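Protein F01G10.3, confirmed by transcript evidence (Caenorhabditis elegans, PDB 3K6J) probably acts as the NAD+-dependent (3S)-3-hydroxyacyl-CoA dehydrogenase part of a multifunctional enzyme and carries a bound zinc ion. Local coordinates at residues Ile134-Ile139 / Lys143-Leu148. Residues are numbered along the deposited sequence; the frame is centred on the assembly and turned at random.
Sequences IVESVI and KLKKEL
Leu144 of helix 142-153 packs its CD2 methyl on Val138 and Ile139 in the loop that leaves strand 133-136, in a beta-alpha-beta unit of the Rossmann-type NAD-binding domain that runs on into strand 161-164. Leu144 CD2 lies 3.7 Å from Ile139 CG1, the two side chains crossing at about a right angle, and meets Val138 CG2 tip to tip at 4.0 Å. CG of Leu144 stands anti to the backbone N (chi1 171°), and the second torsion (chi2 59°) then puts CD2 on the two loop residues. One residue on, Lys145 turns back to the end of the strand. Its chain is extended as far as CE and then bends at the last torsion (chi4 -68°), bringing the ammonium group within hydrogen-bonding distance of three oxygens. Lys145 NZ forms a short salt bridge of 2.5 Å with Glu136 OE2, approaching from above the carboxylate plane. On the opposite face of that plane, the backbone N of Val138 donates to Glu136 OE2 at 2.7 Å, on the anti side. Lys145 NZ also donates to Ile139 O at 3.0 Å, well above the carbonyl plane, and more weakly to Val138 O, so a single buried lysine ties the strand end and two successive loop carbonyls to the helix. The side chains of Val138 and Lys145 run past each other in opposite directions, with Val138 CG2 3.6 Å from Lys145 NZ. The carboxylate of Glu136 is itself held from several directions: OE1 is hydrogen-bonded to Thr164 OG1 on the neighbouring strand 161-164, while OE2 serves two donors within the contact. One helical turn beyond Leu144, Leu148 covers the aliphatic part of Glu136, with Leu148 CD2 packed 3.5 Å from Glu136 CG.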
ATOM      1  N   ILE A 134      13.369  -5.238 -16.412  1.00 26.79           N
ATOM      2  CA  ILE A 134      14.324  -4.563 -15.558  1.00 26.39           C
ATOM      3  C   ILE A 134      13.610  -3.427 -14.897  1.00 26.19           C
ATOM      4  O   ILE A 134      12.989  -2.625 -15.579  1.00 26.99           O
ATOM      5  CB  ILE A 134      15.553  -4.050 -16.362  1.00 26.67           C
ATOM      6  CG1 ILE A 134      16.175  -5.191 -17.170  1.00 26.71           C
ATOM      7  CG2 ILE A 134      16.580  -3.394 -15.426  1.00 26.73           C
ATOM      8  CD1 ILE A 134      17.505  -4.844 -17.861  1.00 28.65           C
ATOM      9  N   VAL A 135      13.656  -3.384 -13.565  1.00 26.02           N
ATOM     10  CA  VAL A 135      13.043  -2.313 -12.796  1.00 25.47           C
ATOM     11  C   VAL A 135      14.142  -1.538 -12.063  1.00 25.94           C
ATOM     12  O   VAL A 135      14.928  -2.106 -11.302  1.00 26.06           O
ATOM     13  CB  VAL A 135      12.000  -2.812 -11.743  1.00 25.33           C
ATOM     14  CG1 VAL A 135      11.093  -1.664 -11.303  1.00 24.11           C
ATOM     15  CG2 VAL A 135      11.171  -3.993 -12.255  1.00 25.48           C
ATOM     16  N   GLU A 136      14.181  -0.236 -12.319  1.00 25.70           N
ATOM     17  CA  GLU A 136      15.087   0.696 -11.668  1.00 25.53           C
ATOM     18  C   GLU A 136      14.454   1.189 -10.349  1.00 25.12           C
ATOM     19  O   GLU A 136      13.309   1.624 -10.306  1.00 24.66           O
ATOM     20  CB  GLU A 136      15.340   1.848 -12.658  1.00 26.11           C
ATOM     21  CG  GLU A 136      15.944   3.100 -12.133  1.00 27.74           C
ATOM     22  CD  GLU A 136      14.991   3.948 -11.380  1.00 28.61           C
ATOM     23  OE1 GLU A 136      13.831   4.167 -11.808  1.00 31.73           O
ATOM     24  OE2 GLU A 136      15.406   4.393 -10.318  1.00 29.04           O
ATOM     25  N   SER A 137      15.224   1.117  -9.280  1.00 25.27           N
ATOM     26  CA  SER A 137      14.838   1.643  -7.991  1.00 25.79           C
ATOM     27  C   SER A 137      16.008   2.438  -7.375  1.00 25.82           C
ATOM     28  O   SER A 137      16.335   2.269  -6.182  1.00 24.95           O
ATOM     29  CB  SER A 137      14.521   0.469  -7.062  1.00 25.68           C
ATOM     30  OG  SER A 137      13.838   0.956  -5.923  1.00 28.64           O
ATOM     31  N   VAL A 138      16.661   3.263  -8.191  1.00 26.25           N
ATOM     32  CA  VAL A 138      17.758   4.129  -7.716  1.00 26.64           C
ATOM     33  C   VAL A 138      17.256   5.447  -7.118  1.00 27.54           C
ATOM     34  O   VAL A 138      16.023   5.713  -7.093  1.00 26.95           O
ATOM     35  CB  VAL A 138      18.851   4.379  -8.792  1.00 26.54           C
ATOM     36  CG1 VAL A 138      19.424   3.080  -9.255  1.00 24.68           C
ATOM     37  CG2 VAL A 138      18.301   5.201  -9.997  1.00 26.42           C
ATOM     38  N   ILE A 139      18.200   6.266  -6.634  1.00 27.86           N
ATOM     39  CA  ILE A 139      17.879   7.600  -6.092  1.00 28.83           C
ATOM     40  C   ILE A 139      17.170   8.465  -7.127  1.00 29.37           C
ATOM     41  O   ILE A 139      17.337   8.270  -8.341  1.00 28.72           O
ATOM     42  CB  ILE A 139      19.131   8.386  -5.598  1.00 29.36           C
ATOM     43  CG1 ILE A 139      20.228   8.440  -6.697  1.00 29.13           C
ATOM     44  CG2 ILE A 139      19.623   7.807  -4.259  1.00 28.38           C
ATOM     45  CD1 ILE A 139      21.241   9.637  -6.557  1.00 32.06           C
ATOM     46  N   LYS A 143      18.823  12.869 -14.185  1.00 32.83           N
ATOM     47  CA  LYS A 143      19.938  12.609 -15.127  1.00 33.03           C
ATOM     48  C   LYS A 143      20.487  11.199 -15.021  1.00 32.18           C
ATOM     49  O   LYS A 143      20.818  10.564 -16.036  1.00 32.87           O
ATOM     50  CB  LYS A 143      21.064  13.650 -14.977  1.00 33.43           C
ATOM     51  CG  LYS A 143      20.668  15.009 -15.525  1.00 36.27           C
ATOM     52  CD  LYS A 143      21.799  16.037 -15.483  1.00 39.52           C
ATOM     53  CE  LYS A 143      21.316  17.349 -16.134  1.00 40.80           C
ATOM     54  NZ  LYS A 143      22.124  18.542 -15.728  1.00 41.50           N
ATOM     55  N   LEU A 144      20.595  10.708 -13.789  1.00 31.86           N
ATOM     56  CA  LEU A 144      21.036   9.320 -13.550  1.00 31.17           C
ATOM     57  C   LEU A 144      20.059   8.328 -14.206  1.00 31.14           C
ATOM     58  O   LEU A 144      20.487   7.465 -14.977  1.00 30.78           O
ATOM     59  CB  LEU A 144      21.182   9.037 -12.033  1.00 30.59           C
ATOM     60  CG  LEU A 144      21.435   7.602 -11.557  1.00 29.58           C
ATOM     61  CD1 LEU A 144      22.731   7.029 -12.153  1.00 29.34           C
ATOM     62  CD2 LEU A 144      21.479   7.555 -10.050  1.00 29.18           C
ATOM     63  N   LYS A 145      18.757   8.467 -13.918  1.00 31.24           N
ATOM     64  CA  LYS A 145      17.762   7.522 -14.474  1.00 31.98           C
ATOM     65  C   LYS A 145      17.778   7.548 -16.005  1.00 32.03           C
ATOM     66  O   LYS A 145      17.902   6.500 -16.649  1.00 32.11           O
ATOM     67  CB  LYS A 145      16.348   7.766 -13.914  1.00 31.72           C
ATOM     68  CG  LYS A 145      16.223   7.634 -12.401  1.00 30.74           C
ATOM     69  CD  LYS A 145      14.764   7.682 -11.957  1.00 31.80           C
ATOM     70  CE  LYS A 145      14.592   7.929 -10.480  1.00 28.88           C
ATOM     71  NZ  LYS A 145      15.068   6.802  -9.647  1.00 28.17           N
ATOM     72  N   LYS A 146      17.712   8.752 -16.573  1.00 33.32           N
ATOM     73  CA  LYS A 146      17.779   8.945 -18.031  1.00 34.13           C
ATOM     74  C   LYS A 146      18.945   8.189 -18.607  1.00 33.99           C
ATOM     75  O   LYS A 146      18.763   7.305 -19.451  1.00 34.31           O
ATOM     76  CB  LYS A 146      17.905  10.434 -18.375  1.00 35.02           C
ATOM     77  CG  LYS A 146      16.600  11.152 -18.657  1.00 36.25           C
ATOM     78  CD  LYS A 146      16.852  12.684 -18.852  1.00 39.64           C
ATOM     79  CE  LYS A 146      15.595  13.454 -19.299  1.00 40.94           C
ATOM     80  NZ  LYS A 146      15.632  14.946 -19.025  1.00 40.59           N
ATOM     81  N   GLU A 147      20.149   8.482 -18.105  1.00 34.40           N
ATOM     82  CA  GLU A 147      21.365   7.805 -18.594  1.00 34.45           C
ATOM     83  C   GLU A 147      21.354   6.293 -18.347  1.00 34.34           C
ATOM     84  O   GLU A 147      21.860   5.510 -19.163  1.00 34.42           O
ATOM     85  CB  GLU A 147      22.645   8.462 -18.016  1.00 35.03           C
ATOM     86  CG  GLU A 147      23.907   8.258 -18.865  1.00 36.72           C
ATOM     87  CD  GLU A 147      25.194   8.547 -18.098  1.00 39.32           C
ATOM     88  OE1 GLU A 147      25.516   9.737 -17.864  1.00 42.56           O
ATOM     89  OE2 GLU A 147      25.889   7.583 -17.719  1.00 39.14           O
ATOM     90  N   LEU A 148      20.788   5.867 -17.224  1.00 33.61           N
ATOM     91  CA  LEU A 148      20.725   4.437 -16.935  1.00 33.87           C
ATOM     92  C   LEU A 148      19.863   3.662 -17.965  1.00 33.27           C
ATOM     93  O   LEU A 148      20.287   2.649 -18.511  1.00 32.75           O
ATOM     94  CB  LEU A 148      20.241   4.211 -15.494  1.00 34.18           C
ATOM     95  CG  LEU A 148      19.840   2.798 -15.071  1.00 34.91           C
ATOM     96  CD1 LEU A 148      21.072   1.938 -14.876  1.00 36.94           C
ATOM     97  CD2 LEU A 148      19.038   2.888 -13.788  1.00 38.92           C
TER